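Local structure of putative oxidoreductase molybdopterin-binding subunit (Sulfolobus tokodaii, 4ZOH) at residues Y107-V121 against I316-T328. The protein probably serves as the molybdenum-bearing subunit of an oxidoreductase related to aldehyde oxidase and xanthine dehydrogenase, carrying the pterin cytosine dinucleotide cofactor. Numbering follows the deposited sequence.
Sequences YVLDPEKALEDKVKV and IDAYAVHTNITPT
N324 plugs its amide between V108 and V121, at the bend where strand 313-321 of the five-stranded mixed sheet has run out into a loop that makes an inverse gamma turn centred on N324. The contact packs the 107-121 connection, with its short helix, onto the end of this strand in the molybdopterin cofactor-binding domain. N324 OD1 takes the N-H of V108 at 2.8 Å, the donor a little off the carbonyl plane. N324 ND2 gives a hydrogen bond of 3.1 Å to V121 O, which lies close to the amide plane. The backbone N of N324 adds an almost straight bond to V108 O, so main chain and side chain clasp V108 together. N324 CG stands beside its own backbone N, anti to the carbonyl carbon (chi1 -68°), which sends the amide in among Y107 CB, V108 and V121 CG1. With an alanine here, V108 N and V121 O would probably lose these partners and a gap would open beside V121 CG1.

D110 caps the short helix 111-114, OD1 accepting from E112 N from above the carboxylate plane. T323 turns CG2 to P111 CA, 3.5 Å away, while its OG1 shares a hydrogen bond with N282 OD1 on the neighbouring strand 272-282. V321 sets CG1 against the first turn, 3.7 Å from A114 CB and near P111 O, with its CB facing the proline's CB. V121 lays CG2 across the backbone of H322 and T323, 3.5 Å from T323 CA. The last touch is a CH-pi contact: L115, whose side chain crosses Y319 at about a right angle, sets CD2 over one ring face, 4.2 Å from the centroid and 19° off the normal, shifted toward CD2 of the tyrosine.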
loop_
_atom_site.group_PDB
_atom_site.type_symbol
_atom_site.label_atom_id
_atom_site.label_comp_id
_atom_site.label_asym_id
_atom_site.label_seq_id
_atom_site.Cartn_x
_atom_site.Cartn_y
_atom_site.Cartn_z
ATOM N N TYR A 107 15.540 27.188 -33.873
ATOM C CA TYR A 107 15.472 27.352 -32.428
ATOM C C TYR A 107 16.430 28.407 -31.897
ATOM O O TYR A 107 17.426 28.744 -32.553
ATOM C CB TYR A 107 15.801 26.022 -31.807
ATOM C CG TYR A 107 17.120 25.463 -32.196
ATOM C CD1 TYR A 107 18.237 25.690 -31.380
ATOM C CD2 TYR A 107 17.266 24.645 -33.315
ATOM C CE1 TYR A 107 19.467 25.172 -31.683
ATOM C CE2 TYR A 107 18.506 24.132 -33.627
ATOM C CZ TYR A 107 19.600 24.415 -32.790
ATOM O OH TYR A 107 20.843 23.912 -33.016
ATOM N N VAL A 108 16.101 28.945 -30.728
ATOM C CA VAL A 108 16.959 29.923 -30.091
ATOM C C VAL A 108 17.302 29.516 -28.613
ATOM O O VAL A 108 16.395 29.181 -27.855
ATOM C CB VAL A 108 16.339 31.330 -30.249
ATOM C CG1 VAL A 108 15.047 31.493 -29.513
ATOM C CG2 VAL A 108 17.347 32.413 -29.895
ATOM N N LEU A 109 18.600 29.536 -28.275
ATOM C CA LEU A 109 19.207 29.177 -26.960
ATOM C C LEU A 109 19.558 30.381 -26.070
ATOM O O LEU A 109 19.421 30.361 -24.822
ATOM C CB LEU A 109 20.464 28.302 -27.201
ATOM C CG LEU A 109 20.167 27.021 -27.985
ATOM C CD1 LEU A 109 21.424 26.175 -28.137
ATOM C CD2 LEU A 109 19.042 26.189 -27.347
ATOM N N ASP A 110 19.977 31.458 -26.710
ATOM C CA ASP A 110 20.424 32.629 -25.981
ATOM C C ASP A 110 19.288 33.611 -25.809
ATOM O O ASP A 110 18.741 34.049 -26.821
ATOM C CB ASP A 110 21.610 33.163 -26.782
ATOM C CG ASP A 110 22.121 34.524 -26.271
ATOM O OD1 ASP A 110 21.508 35.220 -25.424
ATOM O OD2 ASP A 110 23.164 34.921 -26.806
ATOM N N PRO A 111 18.912 33.981 -24.545
ATOM C CA PRO A 111 17.727 34.820 -24.333
ATOM C C PRO A 111 17.839 36.251 -24.891
ATOM O O PRO A 111 16.799 36.938 -25.117
ATOM C CB PRO A 111 17.576 34.860 -22.794
ATOM C CG PRO A 111 18.945 34.574 -22.261
ATOM C CD PRO A 111 19.509 33.571 -23.231
ATOM N N GLU A 112 19.093 36.687 -25.064
ATOM C CA GLU A 112 19.429 37.942 -25.698
ATOM C C GLU A 112 19.144 37.969 -27.179
ATOM O O GLU A 112 18.616 38.963 -27.642
ATOM C CB GLU A 112 20.894 38.260 -25.480
ATOM C CG GLU A 112 21.071 39.267 -24.374
ATOM C CD GLU A 112 22.465 39.841 -24.385
ATOM O OE1 GLU A 112 22.598 41.051 -24.631
ATOM O OE2 GLU A 112 23.418 39.045 -24.216
ATOM N N LYS A 113 19.517 36.914 -27.906
ATOM C CA LYS A 113 19.008 36.658 -29.257
ATOM C C LYS A 113 17.493 36.558 -29.254
ATOM O O LYS A 113 16.843 37.207 -30.054
ATOM C CB LYS A 113 19.553 35.356 -29.819
ATOM C CG LYS A 113 20.809 35.442 -30.647
ATOM C CD LYS A 113 22.030 35.699 -29.786
ATOM C CE LYS A 113 23.327 35.832 -30.599
ATOM N NZ LYS A 113 24.011 34.516 -30.867
ATOM N N ALA A 114 16.925 35.806 -28.301
ATOM C CA ALA A 114 15.525 35.390 -28.370
ATOM C C ALA A 114 14.606 36.579 -28.279
ATOM O O ALA A 114 13.500 36.606 -28.905
ATOM C CB ALA A 114 15.180 34.384 -27.247
ATOM N N LEU A 115 14.998 37.532 -27.450
ATOM C CA LEU A 115 14.172 38.724 -27.239
ATOM C C LEU A 115 14.051 39.626 -28.520
ATOM O O LEU A 115 13.199 40.491 -28.547
ATOM C CB LEU A 115 14.605 39.555 -26.014
ATOM C CG LEU A 115 15.927 40.325 -25.908
ATOM C CD1 LEU A 115 15.837 41.750 -26.492
ATOM C CD2 LEU A 115 16.338 40.442 -24.447
ATOM N N GLU A 116 14.867 39.390 -29.542
ATOM C CA GLU A 116 14.686 40.084 -30.818
ATOM C C GLU A 116 13.510 39.494 -31.633
ATOM O O GLU A 116 13.218 39.965 -32.719
ATOM C CB GLU A 116 15.946 39.984 -31.669
ATOM C CG GLU A 116 17.182 40.777 -31.216
ATOM C CD GLU A 116 18.399 40.320 -32.001
ATOM O OE1 GLU A 116 18.271 39.444 -32.889
ATOM O OE2 GLU A 116 19.508 40.806 -31.730
ATOM N N ASP A 117 12.862 38.439 -31.151
ATOM C CA ASP A 117 11.715 37.832 -31.865
ATOM C C ASP A 117 11.974 37.453 -33.310
ATOM O O ASP A 117 11.054 37.202 -34.035
ATOM C CB ASP A 117 10.467 38.692 -31.688
ATOM C CG ASP A 117 9.908 38.537 -30.294
ATOM O OD1 ASP A 117 10.100 37.442 -29.729
ATOM O OD2 ASP A 117 9.313 39.449 -29.707
ATOM N N LYS A 118 13.242 37.346 -33.688
ATOM C CA LYS A 118 13.654 36.867 -34.994
ATOM C C LYS A 118 13.312 35.362 -35.169
ATOM O O LYS A 118 12.871 34.960 -36.241
ATOM C CB LYS A 118 15.148 37.211 -35.163
ATOM C CG LYS A 118 15.764 37.048 -36.544
ATOM C CD LYS A 118 16.474 35.703 -36.752
ATOM C CE LYS A 118 16.974 35.524 -38.201
ATOM N NZ LYS A 118 16.001 34.996 -39.223
ATOM N N VAL A 119 13.469 34.523 -34.127
ATOM C CA VAL A 119 13.038 33.113 -34.179
ATOM C C VAL A 119 12.116 32.819 -32.985
ATOM O O VAL A 119 12.540 33.007 -31.819
ATOM C CB VAL A 119 14.253 32.165 -34.107
ATOM C CG1 VAL A 119 13.805 30.710 -34.016
ATOM C CG2 VAL A 119 15.233 32.412 -35.275
ATOM N N LYS A 120 10.891 32.349 -33.238
ATOM C CA LYS A 120 9.942 32.138 -32.137
ATOM C C LYS A 120 10.217 30.801 -31.462
ATOM O O LYS A 120 10.524 29.797 -32.128
ATOM C CB LYS A 120 8.496 32.135 -32.602
ATOM C CG LYS A 120 8.059 33.369 -33.334
ATOM C CD LYS A 120 7.588 34.444 -32.391
ATOM C CE LYS A 120 7.324 35.702 -33.197
ATOM N NZ LYS A 120 7.240 36.824 -32.227
ATOM N N VAL A 121 10.170 30.765 -30.135
ATOM C CA VAL A 121 10.446 29.478 -29.421
ATOM C C VAL A 121 9.332 28.439 -29.711
ATOM O O VAL A 121 9.577 27.237 -29.910
ATOM C CB VAL A 121 10.636 29.692 -27.902
ATOM C CG1 VAL A 121 10.754 28.329 -27.193
ATOM C CG2 VAL A 121 11.923 30.498 -27.691
ATOM N N ILE A 316 16.230 49.734 -13.631
ATOM C CA ILE A 316 16.613 48.394 -14.196
ATOM C C ILE A 316 15.572 47.902 -15.174
ATOM O O ILE A 316 14.400 47.842 -14.880
ATOM C CB ILE A 316 16.777 47.298 -13.081
ATOM C CG1 ILE A 316 17.802 47.801 -12.017
ATOM C CG2 ILE A 316 17.209 45.947 -13.694
ATOM C CD1 ILE A 316 19.249 47.750 -12.471
ATOM N N ASP A 317 16.028 47.534 -16.337
ATOM C CA ASP A 317 15.132 47.151 -17.384
ATOM C C ASP A 317 15.113 45.615 -17.304
ATOM O O ASP A 317 16.121 44.968 -17.635
ATOM C CB ASP A 317 15.655 47.684 -18.752
ATOM C CG ASP A 317 14.654 47.423 -19.936
ATOM O OD1 ASP A 317 13.446 47.407 -19.697
ATOM O OD2 ASP A 317 15.094 47.270 -21.105
ATOM N N ALA A 318 14.002 45.046 -16.789
ATOM C CA ALA A 318 13.870 43.536 -16.613
ATOM C C ALA A 318 13.161 42.764 -17.747
ATOM O O ALA A 318 12.001 43.033 -18.052
ATOM C CB ALA A 318 13.220 43.203 -15.263
ATOM N N TYR A 319 13.865 41.821 -18.341
ATOM C CA TYR A 319 13.321 40.845 -19.279
ATOM C C TYR A 319 13.273 39.389 -18.742
ATOM O O TYR A 319 14.261 38.910 -18.157
ATOM C CB TYR A 319 14.191 40.782 -20.527
ATOM C CG TYR A 319 14.134 42.009 -21.380
ATOM C CD1 TYR A 319 14.971 43.124 -21.070
ATOM C CD2 TYR A 319 13.266 42.090 -22.503
ATOM C CE1 TYR A 319 14.939 44.270 -21.832
ATOM C CE2 TYR A 319 13.240 43.256 -23.304
ATOM C CZ TYR A 319 14.071 44.327 -22.946
ATOM O OH TYR A 319 14.125 45.474 -23.644
ATOM N N ALA A 320 12.131 38.704 -18.947
ATOM C CA ALA A 320 12.048 37.264 -18.809
ATOM C C ALA A 320 11.678 36.729 -20.188
ATOM O O ALA A 320 10.579 36.968 -20.698
ATOM C CB ALA A 320 11.026 36.879 -17.709
ATOM N N VAL A 321 12.573 35.949 -20.761
ATOM C CA VAL A 321 12.492 35.561 -22.124
ATOM C C VAL A 321 12.481 34.064 -22.263
ATOM O O VAL A 321 13.311 33.454 -21.627
ATOM C CB VAL A 321 13.761 36.040 -22.887
ATOM C CG1 VAL A 321 13.490 36.114 -24.401
ATOM C CG2 VAL A 321 14.140 37.433 -22.431
ATOM N N HIS A 322 11.658 33.490 -23.179
ATOM C CA HIS A 322 11.739 32.043 -23.554
ATOM C C HIS A 322 12.928 31.708 -24.396
ATOM O O HIS A 322 13.388 32.556 -25.164
ATOM C CB HIS A 322 10.485 31.627 -24.355
ATOM C CG HIS A 322 9.226 31.795 -23.581
ATOM N ND1 HIS A 322 8.957 31.042 -22.455
ATOM C CD2 HIS A 322 8.201 32.662 -23.713
ATOM C CE1 HIS A 322 7.783 31.408 -21.958
ATOM N NE2 HIS A 322 7.293 32.380 -22.708
ATOM N N THR A 323 13.417 30.477 -24.286
ATOM C CA THR A 323 14.381 29.956 -25.223
ATOM C C THR A 323 13.994 28.474 -25.374
ATOM O O THR A 323 13.247 27.954 -24.556
ATOM C CB THR A 323 15.899 30.115 -24.726
ATOM O OG1 THR A 323 16.110 29.387 -23.491
ATOM C CG2 THR A 323 16.288 31.579 -24.498
ATOM N N ASN A 324 14.572 27.775 -26.348
ATOM C CA ASN A 324 14.294 26.357 -26.599
ATOM C C ASN A 324 15.001 25.392 -25.671
ATOM O O ASN A 324 15.705 24.491 -26.155
ATOM C CB ASN A 324 14.549 25.985 -28.069
ATOM C CG ASN A 324 13.544 26.640 -29.001
ATOM O OD1 ASN A 324 13.864 27.635 -29.649
ATOM N ND2 ASN A 324 12.287 26.116 -29.014
ATOM N N ILE A 325 14.802 25.580 -24.338
ATOM C CA ILE A 325 15.357 24.652 -23.337
ATOM C C ILE A 325 14.339 24.389 -22.278
ATOM O O ILE A 325 13.250 25.103 -22.133
ATOM C CB ILE A 325 16.692 25.171 -22.693
ATOM C CG1 ILE A 325 16.421 26.445 -21.878
ATOM C CG2 ILE A 325 17.769 25.366 -23.746
ATOM C CD1 ILE A 325 17.666 27.002 -21.204
ATOM N N THR A 326 14.670 23.357 -21.525
ATOM C CA THR A 326 13.879 22.961 -20.365
ATOM C C THR A 326 13.284 24.193 -19.659
ATOM O O THR A 326 14.029 25.100 -19.252
ATOM C CB THR A 326 14.808 22.212 -19.348
ATOM O OG1 THR A 326 15.543 21.222 -20.048
ATOM C CG2 THR A 326 13.963 21.562 -18.337
ATOM N N PRO A 327 11.962 24.244 -19.442
ATOM C CA PRO A 327 11.531 25.426 -18.708
ATOM C C PRO A 327 12.204 25.624 -17.302
ATOM O O PRO A 327 12.325 24.666 -16.541
ATOM C CB PRO A 327 10.022 25.160 -18.514
ATOM C CG PRO A 327 9.666 24.218 -19.622
ATOM C CD PRO A 327 10.845 23.307 -19.620
ATOM N N THR A 328 12.495 26.863 -16.936
ATOM C CA THR A 328 13.238 27.228 -15.744
ATOM C C THR A 328 12.250 27.237 -14.567
ATOM O O THR A 328 11.100 27.608 -14.748
ATOM C CB THR A 328 13.839 28.652 -15.941
ATOM O OG1 THR A 328 14.528 28.695 -17.214
ATOM C CG2 THR A 328 14.842 29.015 -14.715
#